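Local structure of universal stress protein (Mycobacterium smegmatis, 5AHW) at residues 11-25 / 70-83. The protein binds the second messenger cAMP and, as a homodimeric member of the universal stress protein A family, probably takes part in mycobacterial cAMP signalling. Sequence-based numbering, arbitrary orientation.
With CMP (adenosine-3',5'-cyclic-monophosphate), chain K.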
loop_
_atom_site.group_PDB
_atom_site.type_symbol
_atom_site.label_atom_id
_atom_site.label_comp_id
_atom_site.label_asym_id
_atom_site.label_seq_id
_atom_site.Cartn_x
_atom_site.Cartn_y
_atom_site.Cartn_z
ATOM N N THR B 11 -6.269 -7.225 11.103
ATOM C CA THR B 11 -7.708 -7.397 11.040
ATOM C C THR B 11 -8.380 -7.224 12.402
ATOM O O THR B 11 -7.851 -7.717 13.381
ATOM C CB THR B 11 -8.109 -8.766 10.465
ATOM O OG1 THR B 11 -9.550 -8.897 10.506
ATOM C CG2 THR B 11 -7.504 -9.882 11.179
ATOM N N ASP B 12 -9.514 -6.512 12.456
ATOM C CA ASP B 12 -10.393 -6.470 13.643
ATOM C C ASP B 12 -11.643 -7.373 13.517
ATOM O O ASP B 12 -12.571 -7.268 14.302
ATOM C CB ASP B 12 -10.863 -5.072 13.943
ATOM C CG ASP B 12 -11.662 -4.509 12.807
ATOM O OD1 ASP B 12 -11.610 -5.132 11.709
ATOM O OD2 ASP B 12 -12.264 -3.440 12.979
ATOM N N GLY B 13 -11.663 -8.269 12.549
ATOM C CA GLY B 13 -12.827 -9.103 12.351
ATOM C C GLY B 13 -13.908 -8.511 11.465
ATOM O O GLY B 13 -14.868 -9.199 11.128
ATOM N N SER B 14 -13.777 -7.231 11.126
ATOM C CA SER B 14 -14.702 -6.589 10.208
ATOM C C SER B 14 -14.610 -7.174 8.813
ATOM O O SER B 14 -13.514 -7.562 8.432
ATOM C CB SER B 14 -14.466 -5.069 10.155
ATOM O OG SER B 14 -13.226 -4.769 9.567
ATOM N N ASP B 15 -15.737 -7.209 8.081
ATOM C CA ASP B 15 -15.751 -7.641 6.655
ATOM C C ASP B 15 -14.811 -6.785 5.846
ATOM O O ASP B 15 -14.046 -7.307 5.066
ATOM C CB ASP B 15 -17.175 -7.584 6.045
ATOM C CG ASP B 15 -18.165 -8.468 6.809
ATOM O OD1 ASP B 15 -17.691 -9.437 7.454
ATOM O OD2 ASP B 15 -19.410 -8.231 6.757
ATOM N N SER B 16 -14.793 -5.479 6.095
ATOM C CA SER B 16 -13.854 -4.571 5.424
ATOM C C SER B 16 -12.443 -5.079 5.657
ATOM O O SER B 16 -11.651 -5.344 4.726
ATOM C CB SER B 16 -14.019 -3.110 5.974
ATOM O OG SER B 16 -14.028 -3.030 7.384
ATOM N N SER B 17 -12.130 -5.360 6.924
ATOM C CA SER B 17 -10.757 -5.784 7.203
ATOM C C SER B 17 -10.401 -7.142 6.555
ATOM O O SER B 17 -9.236 -7.404 6.214
ATOM C CB SER B 17 -10.503 -5.799 8.707
ATOM O OG SER B 17 -11.029 -6.937 9.346
ATOM N N LEU B 18 -11.376 -8.030 6.436
ATOM C CA LEU B 18 -11.098 -9.317 5.864
ATOM C C LEU B 18 -10.766 -9.200 4.382
ATOM O O LEU B 18 -10.060 -10.060 3.842
ATOM C CB LEU B 18 -12.276 -10.254 6.100
ATOM C CG LEU B 18 -12.414 -10.637 7.578
ATOM C CD1 LEU B 18 -13.714 -11.378 7.756
ATOM C CD2 LEU B 18 -11.264 -11.473 8.070
ATOM N N ARG B 19 -11.237 -8.131 3.754
ATOM C CA ARG B 19 -10.845 -7.815 2.398
ATOM C C ARG B 19 -9.378 -7.404 2.370
ATOM O O ARG B 19 -8.705 -7.676 1.364
ATOM C CB ARG B 19 -11.729 -6.731 1.732
ATOM C CG ARG B 19 -13.147 -7.207 1.455
ATOM C CD ARG B 19 -14.058 -6.230 0.690
ATOM N NE ARG B 19 -14.599 -5.148 1.550
ATOM C CZ ARG B 19 -15.854 -5.045 2.038
ATOM N NH1 ARG B 19 -16.803 -5.956 1.770
ATOM N NH2 ARG B 19 -16.159 -3.989 2.802
ATOM N N ALA B 20 -8.918 -6.703 3.402
ATOM C CA ALA B 20 -7.520 -6.386 3.531
ATOM C C ALA B 20 -6.687 -7.654 3.677
ATOM O O ALA B 20 -5.603 -7.731 3.119
ATOM C CB ALA B 20 -7.255 -5.482 4.733
ATOM N N VAL B 21 -7.175 -8.622 4.449
ATOM C CA VAL B 21 -6.534 -9.926 4.536
ATOM C C VAL B 21 -6.484 -10.702 3.160
ATOM O O VAL B 21 -5.429 -11.252 2.794
ATOM C CB VAL B 21 -7.237 -10.782 5.609
ATOM C CG1 VAL B 21 -6.661 -12.182 5.673
ATOM C CG2 VAL B 21 -7.052 -10.153 6.978
ATOM N N ASP B 22 -7.613 -10.752 2.435
ATOM C CA ASP B 22 -7.621 -11.336 1.099
ATOM C C ASP B 22 -6.436 -10.772 0.328
ATOM O O ASP B 22 -5.633 -11.559 -0.185
ATOM C CB ASP B 22 -8.860 -11.017 0.301
ATOM C CG ASP B 22 -10.046 -11.665 0.830
ATOM O OD1 ASP B 22 -9.885 -12.586 1.634
ATOM O OD2 ASP B 22 -11.178 -11.218 0.516
ATOM N N ARG B 23 -6.307 -9.433 0.277
ATOM C CA ARG B 23 -5.258 -8.814 -0.508
ATOM C C ARG B 23 -3.871 -9.117 0.038
ATOM O O ARG B 23 -2.954 -9.431 -0.730
ATOM C CB ARG B 23 -5.477 -7.335 -0.649
ATOM C CG ARG B 23 -4.806 -6.731 -1.847
ATOM C CD ARG B 23 -5.503 -7.174 -3.154
ATOM N NE ARG B 23 -6.626 -6.252 -3.488
ATOM C CZ ARG B 23 -7.286 -6.277 -4.642
ATOM N NH1 ARG B 23 -7.006 -7.222 -5.551
ATOM N NH2 ARG B 23 -8.246 -5.385 -4.895
ATOM N N ALA B 24 -3.675 -9.043 1.355
ATOM C CA ALA B 24 -2.373 -9.370 1.868
ATOM C C ALA B 24 -2.046 -10.804 1.547
ATOM O O ALA B 24 -0.934 -11.089 1.291
ATOM C CB ALA B 24 -2.285 -9.141 3.360
ATOM N N GLY B 25 -3.024 -11.700 1.584
ATOM C CA GLY B 25 -2.810 -13.098 1.259
ATOM C C GLY B 25 -2.373 -13.366 -0.179
ATOM O O GLY B 25 -1.510 -14.229 -0.432
ATOM N N ILE B 70 -11.731 -14.500 15.065
ATOM C CA ILE B 70 -11.215 -13.544 14.074
ATOM C C ILE B 70 -9.942 -14.065 13.424
ATOM O O ILE B 70 -9.781 -13.964 12.194
ATOM C CB ILE B 70 -10.897 -12.174 14.727
ATOM C CG1 ILE B 70 -12.195 -11.522 15.126
ATOM C CG2 ILE B 70 -10.109 -11.255 13.802
ATOM C CD1 ILE B 70 -12.074 -10.347 16.102
ATOM N N LEU B 71 -9.000 -14.571 14.213
ATOM C CA LEU B 71 -7.763 -15.027 13.590
ATOM C C LEU B 71 -7.989 -16.256 12.708
ATOM O O LEU B 71 -7.434 -16.276 11.644
ATOM C CB LEU B 71 -6.631 -15.260 14.615
ATOM C CG LEU B 71 -6.159 -13.883 15.112
ATOM C CD1 LEU B 71 -5.438 -14.031 16.436
ATOM C CD2 LEU B 71 -5.293 -13.148 14.093
ATOM N N ARG B 72 -8.778 -17.254 13.128
ATOM C CA ARG B 72 -9.008 -18.407 12.242
ATOM C C ARG B 72 -9.748 -18.038 10.949
ATOM O O ARG B 72 -9.381 -18.470 9.861
ATOM C CB ARG B 72 -9.641 -19.629 12.939
ATOM C CG ARG B 72 -10.891 -19.373 13.754
ATOM C CD ARG B 72 -11.451 -20.656 14.396
ATOM N NE ARG B 72 -12.177 -20.391 15.665
ATOM C CZ ARG B 72 -11.612 -20.268 16.875
ATOM N NH1 ARG B 72 -10.288 -20.394 17.054
ATOM N NH2 ARG B 72 -12.382 -20.022 17.931
ATOM N N GLU B 73 -10.780 -17.214 11.023
ATOM C CA GLU B 73 -11.421 -16.794 9.792
ATOM C C GLU B 73 -10.433 -16.028 8.915
ATOM O O GLU B 73 -10.347 -16.305 7.722
ATOM C CB GLU B 73 -12.695 -16.020 10.057
ATOM C CG GLU B 73 -13.409 -15.514 8.792
ATOM C CD GLU B 73 -14.046 -16.609 7.914
ATOM O OE1 GLU B 73 -14.223 -17.784 8.358
ATOM O OE2 GLU B 73 -14.391 -16.257 6.749
ATOM N N ALA B 74 -9.650 -15.115 9.482
ATOM C CA ALA B 74 -8.678 -14.413 8.653
ATOM C C ALA B 74 -7.721 -15.374 7.992
ATOM O O ALA B 74 -7.322 -15.189 6.838
ATOM C CB ALA B 74 -7.907 -13.364 9.434
ATOM N N ASN B 75 -7.330 -16.385 8.744
ATOM C CA ASN B 75 -6.461 -17.446 8.224
ATOM C C ASN B 75 -7.073 -18.186 7.013
ATOM O O ASN B 75 -6.430 -18.365 5.989
ATOM C CB ASN B 75 -6.162 -18.461 9.341
ATOM C CG ASN B 75 -5.000 -19.371 9.009
ATOM O OD1 ASN B 75 -4.900 -19.903 7.913
ATOM N ND2 ASN B 75 -4.108 -19.575 9.987
ATOM N N ASP B 76 -8.311 -18.624 7.171
ATOM C CA ASP B 76 -9.050 -19.245 6.090
ATOM C C ASP B 76 -9.114 -18.314 4.874
ATOM O O ASP B 76 -8.925 -18.764 3.757
ATOM C CB ASP B 76 -10.456 -19.644 6.546
ATOM C CG ASP B 76 -10.437 -20.784 7.542
ATOM O OD1 ASP B 76 -9.440 -21.541 7.559
ATOM O OD2 ASP B 76 -11.426 -20.944 8.304
ATOM N N ARG B 77 -9.328 -17.018 5.077
ATOM C CA ARG B 77 -9.447 -16.101 3.940
ATOM C C ARG B 77 -8.103 -15.993 3.257
ATOM O O ARG B 77 -8.025 -16.105 2.038
ATOM C CB ARG B 77 -9.907 -14.737 4.399
ATOM C CG ARG B 77 -11.340 -14.723 4.853
ATOM C CD ARG B 77 -12.233 -14.740 3.646
ATOM N NE ARG B 77 -12.157 -13.426 3.064
ATOM C CZ ARG B 77 -13.033 -12.455 3.326
ATOM N NH1 ARG B 77 -14.038 -12.649 4.127
ATOM N NH2 ARG B 77 -12.926 -11.296 2.727
ATOM N N ALA B 78 -7.032 -15.821 4.040
ATOM C CA ALA B 78 -5.689 -15.717 3.466
ATOM C C ALA B 78 -5.243 -16.985 2.748
ATOM O O ALA B 78 -4.623 -16.937 1.698
ATOM C CB ALA B 78 -4.699 -15.354 4.518
ATOM N N LYS B 79 -5.598 -18.126 3.286
ATOM C CA LYS B 79 -5.238 -19.401 2.670
ATOM C C LYS B 79 -6.019 -19.585 1.341
ATOM O O LYS B 79 -5.492 -20.031 0.339
ATOM C CB LYS B 79 -5.493 -20.507 3.699
ATOM C CG LYS B 79 -5.397 -21.930 3.235
ATOM C CD LYS B 79 -5.545 -22.838 4.456
ATOM C CE LYS B 79 -6.085 -24.223 4.116
ATOM N NZ LYS B 79 -5.024 -25.189 3.703
ATOM N N ALA B 80 -7.265 -19.161 1.323
ATOM C CA ALA B 80 -8.038 -19.218 0.096
ATOM C C ALA B 80 -7.448 -18.300 -0.995
ATOM O O ALA B 80 -7.626 -18.574 -2.159
ATOM C CB ALA B 80 -9.508 -18.896 0.365
ATOM N N ALA B 81 -6.721 -17.254 -0.629
ATOM C CA ALA B 81 -6.147 -16.343 -1.581
ATOM C C ALA B 81 -4.817 -16.760 -2.045
ATOM O O ALA B 81 -4.166 -15.992 -2.744
ATOM C CB ALA B 81 -5.963 -15.012 -0.937
ATOM N N GLY B 82 -4.339 -17.897 -1.553
ATOM C CA GLY B 82 -3.054 -18.397 -1.973
ATOM C C GLY B 82 -1.934 -18.480 -0.959
ATOM O O GLY B 82 -1.008 -19.257 -1.143
ATOM N N ALA B 83 -1.977 -17.700 0.095
ATOM C CA ALA B 83 -0.866 -17.767 1.050
ATOM C C ALA B 83 -0.766 -19.164 1.695
ATOM O O ALA B 83 -1.781 -19.796 1.977
ATOM C CB ALA B 83 -1.043 -16.697 2.113
HETATM P P CMP K . -10.578 -1.984 7.612
HETATM O O1P CMP K . -10.878 -2.363 6.166
HETATM O O2P CMP K . -11.696 -2.343 8.475
HETATM O "O5'" CMP K . -10.090 -0.495 7.809
HETATM C "C5'" CMP K . -9.318 0.004 8.929
HETATM C "C4'" CMP K . -8.244 -1.014 9.192
HETATM O "O4'" CMP K . -7.509 -0.780 10.380
HETATM C "C3'" CMP K . -8.752 -2.396 9.363
HETATM O "O3'" CMP K . -9.287 -2.830 8.120
HETATM C "C2'" CMP K . -7.518 -3.130 9.907
HETATM O "O2'" CMP K . -6.541 -3.442 8.904
HETATM C "C1'" CMP K . -6.969 -2.028 10.828
HETATM N N9 CMP K . -7.457 -2.330 12.195
HETATM C C8 CMP K . -8.494 -1.759 12.837
HETATM N N7 CMP K . -8.694 -2.332 14.033
HETATM C C5 CMP K . -7.779 -3.262 14.177
HETATM C C6 CMP K . -7.388 -4.221 15.225
HETATM N N6 CMP K . -8.070 -4.261 16.361
HETATM N N1 CMP K . -6.353 -5.041 14.996
HETATM C C2 CMP K . -5.652 -5.020 13.857
HETATM N N3 CMP K . -5.956 -4.181 12.844
HETATM C C4 CMP K . -6.981 -3.298 12.955
#
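R77 grips D22 side-on, spending one nitrogen on each carboxylate oxygen: R77 NE reaches D22 OD1 at 2.8 Å, on the syn lone pair of that oxygen, while R77 NH2 bonds D22 OD2. Both bonds are nearly straight (165° at NE) and lie close to the guanidinium plane, although the two flat groups are turned 37° against each other. The arginine chain, bent at its second and third torsions, doubles back to meet the aspartate, and L18 packs its CB over one guanidinium face, 3.6 Å from R77 NH1. Such a bridge illustrates how neighbouring helices on one side of a parallel Rossmann-like sheet can be tied on the side facing away from the sheet; helices 15-25 and 70-80 cross here at -40°. Beneath it, toward strands 6-10 and 34-41, the seam is apolar: A74 CB sits among T11 CG2, L18 CD2 and V21 CG2, and V21 CG1 meets A78 CB at 3.9 Å. Glycines sit where the two segments crowd together. At G25 the backbones close to 4.5 Å between its CA and that of A78, and G13 receives I70, whose CG2 lies 3.6 Å from G13 N. That same N-H closes an ST turn on T11 OG1, in the loop that leads into the helix, whose first turn carries S16; S16 OG donates to the cAMP phosphate oxygen O2P at 2.7 Å.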